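Local coordinates for protein serine--tRNA ligase (Pyrococcus horikoshii, PDB 2DQ0) that catalyses the ATP-dependent attachment of serine to tRNA(Ser), and probably also to tRNA(Sec), as a homodimeric class II aminoacyl-tRNA synthetase, at residues K294-V299 with A413-L418. Residues are numbered along the deposited sequence; the frame is centred on the assembly and turned at random.
With SSA (5'-O-(N-(L-seryl)-sulfamoyl)adenosine), chain G; SO4 (sulfate ion), chain D.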
loop_
_atom_site.group_PDB
_atom_site.type_symbol
_atom_site.label_atom_id
_atom_site.label_comp_id
_atom_site.label_asym_id
_atom_site.label_seq_id
_atom_site.Cartn_x
_atom_site.Cartn_y
_atom_site.Cartn_z
ATOM N N LYS A 294 -14.884 -14.135 -9.525
ATOM C CA LYS A 294 -15.291 -12.991 -8.682
ATOM C C LYS A 294 -14.790 -12.790 -7.248
ATOM O O LYS A 294 -15.304 -11.922 -6.526
ATOM C CB LYS A 294 -16.826 -12.897 -8.664
ATOM C CG LYS A 294 -17.538 -14.000 -9.435
ATOM C CD LYS A 294 -17.276 -15.385 -8.844
ATOM C CE LYS A 294 -17.660 -16.483 -9.838
ATOM N NZ LYS A 294 -17.351 -17.845 -9.337
ATOM N N GLY A 295 -13.788 -13.554 -6.840
ATOM C CA GLY A 295 -13.276 -13.401 -5.491
ATOM C C GLY A 295 -11.922 -12.722 -5.344
ATOM O O GLY A 295 -11.809 -11.510 -5.473
ATOM N N ILE A 296 -10.885 -13.503 -5.068
ATOM C CA ILE A 296 -9.556 -12.945 -4.877
ATOM C C ILE A 296 -8.528 -13.444 -5.877
ATOM O O ILE A 296 -7.321 -13.465 -5.606
ATOM C CB ILE A 296 -9.039 -13.233 -3.462
ATOM C CG1 ILE A 296 -8.913 -14.743 -3.236
ATOM C CG2 ILE A 296 -9.950 -12.599 -2.451
ATOM C CD1 ILE A 296 -8.424 -15.132 -1.812
ATOM N N PHE A 297 -9.012 -13.848 -7.039
ATOM C CA PHE A 297 -8.127 -14.334 -8.079
ATOM C C PHE A 297 -7.452 -13.177 -8.820
ATOM O O PHE A 297 -6.267 -13.230 -9.133
ATOM C CB PHE A 297 -8.916 -15.157 -9.085
ATOM C CG PHE A 297 -8.065 -15.773 -10.129
ATOM C CD1 PHE A 297 -7.269 -16.888 -9.826
ATOM C CD2 PHE A 297 -7.987 -15.210 -11.407
ATOM C CE1 PHE A 297 -6.398 -17.435 -10.781
ATOM C CE2 PHE A 297 -7.114 -15.753 -12.379
ATOM C CZ PHE A 297 -6.317 -16.872 -12.053
ATOM N N ARG A 298 -8.229 -12.146 -9.126
ATOM C CA ARG A 298 -7.711 -10.997 -9.843
ATOM C C ARG A 298 -8.297 -9.744 -9.194
ATOM O O ARG A 298 -9.408 -9.305 -9.505
ATOM C CB ARG A 298 -8.089 -11.088 -11.334
ATOM C CG ARG A 298 -7.732 -9.848 -12.125
ATOM C CD ARG A 298 -8.200 -9.944 -13.556
ATOM N NE ARG A 298 -7.290 -10.740 -14.359
ATOM C CZ ARG A 298 -7.590 -11.925 -14.879
ATOM N NH1 ARG A 298 -8.788 -12.461 -14.679
ATOM N NH2 ARG A 298 -6.687 -12.567 -15.610
ATOM N N VAL A 299 -7.523 -9.168 -8.289
ATOM C CA VAL A 299 -7.967 -8.015 -7.558
ATOM C C VAL A 299 -6.983 -6.860 -7.629
ATOM O O VAL A 299 -5.906 -6.954 -8.226
ATOM C CB VAL A 299 -8.165 -8.407 -6.112
ATOM C CG1 VAL A 299 -9.376 -9.314 -5.989
ATOM C CG2 VAL A 299 -6.909 -9.165 -5.620
ATOM N N ALA A 413 -2.595 -18.382 -4.183
ATOM C CA ALA A 413 -2.169 -19.582 -3.479
ATOM C C ALA A 413 -3.380 -20.011 -2.628
ATOM O O ALA A 413 -3.714 -21.201 -2.491
ATOM C CB ALA A 413 -0.983 -19.265 -2.596
ATOM N N ILE A 414 -4.058 -19.015 -2.078
ATOM C CA ILE A 414 -5.211 -19.276 -1.254
ATOM C C ILE A 414 -6.305 -19.911 -2.103
ATOM O O ILE A 414 -6.964 -20.838 -1.644
ATOM C CB ILE A 414 -5.708 -17.961 -0.565
ATOM C CG1 ILE A 414 -4.769 -17.604 0.591
ATOM C CG2 ILE A 414 -7.146 -18.109 -0.048
ATOM C CD1 ILE A 414 -5.161 -16.321 1.302
ATOM N N VAL A 415 -6.500 -19.438 -3.339
ATOM C CA VAL A 415 -7.537 -20.047 -4.168
ATOM C C VAL A 415 -7.110 -21.485 -4.455
ATOM O O VAL A 415 -7.901 -22.420 -4.267
ATOM C CB VAL A 415 -7.813 -19.292 -5.538
ATOM C CG1 VAL A 415 -8.160 -17.854 -5.291
ATOM C CG2 VAL A 415 -6.637 -19.372 -6.437
ATOM N N ALA A 416 -5.855 -21.674 -4.860
ATOM C CA ALA A 416 -5.400 -23.023 -5.156
ATOM C C ALA A 416 -5.599 -23.961 -3.964
ATOM O O ALA A 416 -6.030 -25.107 -4.144
ATOM C CB ALA A 416 -3.943 -23.024 -5.604
ATOM N N ILE A 417 -5.322 -23.478 -2.752
ATOM C CA ILE A 417 -5.471 -24.322 -1.574
ATOM C C ILE A 417 -6.926 -24.627 -1.281
ATOM O O ILE A 417 -7.260 -25.762 -0.949
ATOM C CB ILE A 417 -4.787 -23.691 -0.329
ATOM C CG1 ILE A 417 -3.267 -23.733 -0.528
ATOM C CG2 ILE A 417 -5.203 -24.419 0.962
ATOM C CD1 ILE A 417 -2.480 -23.112 0.589
ATOM N N LEU A 418 -7.798 -23.635 -1.425
ATOM C CA LEU A 418 -9.222 -23.855 -1.156
ATOM C C LEU A 418 -9.825 -24.826 -2.173
ATOM O O LEU A 418 -10.563 -25.745 -1.816
ATOM C CB LEU A 418 -10.011 -22.536 -1.193
ATOM C CG LEU A 418 -9.753 -21.482 -0.110
ATOM C CD1 LEU A 418 -10.615 -20.241 -0.326
ATOM C CD2 LEU A 418 -10.067 -22.102 1.235
HETATM N N10 SSA G . 7.463 -9.746 -10.530
HETATM C CA SSA G . 6.844 -10.819 -11.329
HETATM C CB SSA G . 7.122 -12.170 -10.729
HETATM O OG SSA G . 6.388 -12.391 -9.519
HETATM C C9 SSA G . 5.331 -10.681 -11.457
HETATM O O9 SSA G . 4.717 -9.828 -10.823
HETATM N N8 SSA G . 4.721 -11.517 -12.306
HETATM S S1 SSA G . 3.122 -11.481 -12.469
HETATM O O1S SSA G . 2.815 -10.155 -12.984
HETATM O O2S SSA G . 2.772 -12.667 -13.241
HETATM O "O5'" SSA G . 2.591 -11.603 -10.999
HETATM C "C5'" SSA G . 2.963 -12.723 -10.220
HETATM C "C4'" SSA G . 1.770 -13.438 -9.668
HETATM O "O4'" SSA G . 1.013 -12.573 -8.799
HETATM C "C3'" SSA G . 0.735 -13.965 -10.642
HETATM O "O3'" SSA G . 1.201 -15.160 -11.235
HETATM C "C2'" SSA G . -0.397 -14.248 -9.671
HETATM O "O2'" SSA G . -0.194 -15.376 -8.854
HETATM C "C1'" SSA G . -0.350 -12.975 -8.814
HETATM N N9 SSA G . -1.111 -11.856 -9.363
HETATM C C8 SSA G . -0.797 -11.008 -10.412
HETATM N N7 SSA G . -1.712 -10.103 -10.647
HETATM C C5 SSA G . -2.696 -10.370 -9.699
HETATM C C6 SSA G . -3.953 -9.769 -9.424
HETATM N N6 SSA G . -4.432 -8.737 -10.111
HETATM N N1 SSA G . -4.695 -10.271 -8.389
HETATM C C2 SSA G . -4.198 -11.314 -7.687
HETATM N N3 SSA G . -3.026 -11.967 -7.860
HETATM C C4 SSA G . -2.329 -11.447 -8.897
HETATM S S SO4 D . -11.004 -14.876 -15.595
HETATM O O1 SO4 D . -10.844 -13.981 -14.430
HETATM O O2 SO4 D . -11.575 -16.154 -15.129
HETATM O O3 SO4 D . -11.900 -14.279 -16.608
HETATM O O4 SO4 D . -9.682 -15.094 -16.207
#
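With chi1 at 62°, I296 carries CG1 between its own backbone N and carbonyl carbon, and an extended chi2 then sends CD1 on to I414, while CG1 faces V415. This is the class II synthetase core: 294-299 belongs to the loop joining antiparallel strands 273-282 and 301-311, the motif 2 loop of the family, and 413-418 is part of helix 410-420, the motif 3 helix. The contact is wholly apolar and buried, with no hydrogen bond between the segments. I296 CD1 meets I414 CG2 at 3.7 Å, the two side chains crossing at about a right angle. One residue on, V415 slides past I296 in the opposite direction, its CG1 lying 3.8 Å from I296 CG1. The other branch, V415 CG2, comes to the edge of the F297 ring, near its plane, 4.2 Å from F297 CD1. That ring also has a cation-pi partner in R412, whose NE is hydrogen-bonded to F297 O; a hydrogen bond and a cation-pi contact from the same arginine thus join helix and loop beside the apolar patch. Helix 190-209 packs against I414 through I192, D196 and L199. Beyond F297 the loop receives the adenine of the seryl-adenylate analogue through its backbone: V299 N donates to SSA N1 at 3.0 Å, and SSA N6 donates back to V299 O at 3.0 Å, the latter more bent, at 130°. This pairing reads the Watson-Crick edge of the base, while V299 CG2 lies 3.7 Å from SSA N1. R298, bent at chi3, turns its guanidinium to a sulfate ion, probably picked up from the crystallisation solution; the ion's S lies in plane at the guanidinium edge, and NH1 donates to sulfate O4 almost straight, at 170°.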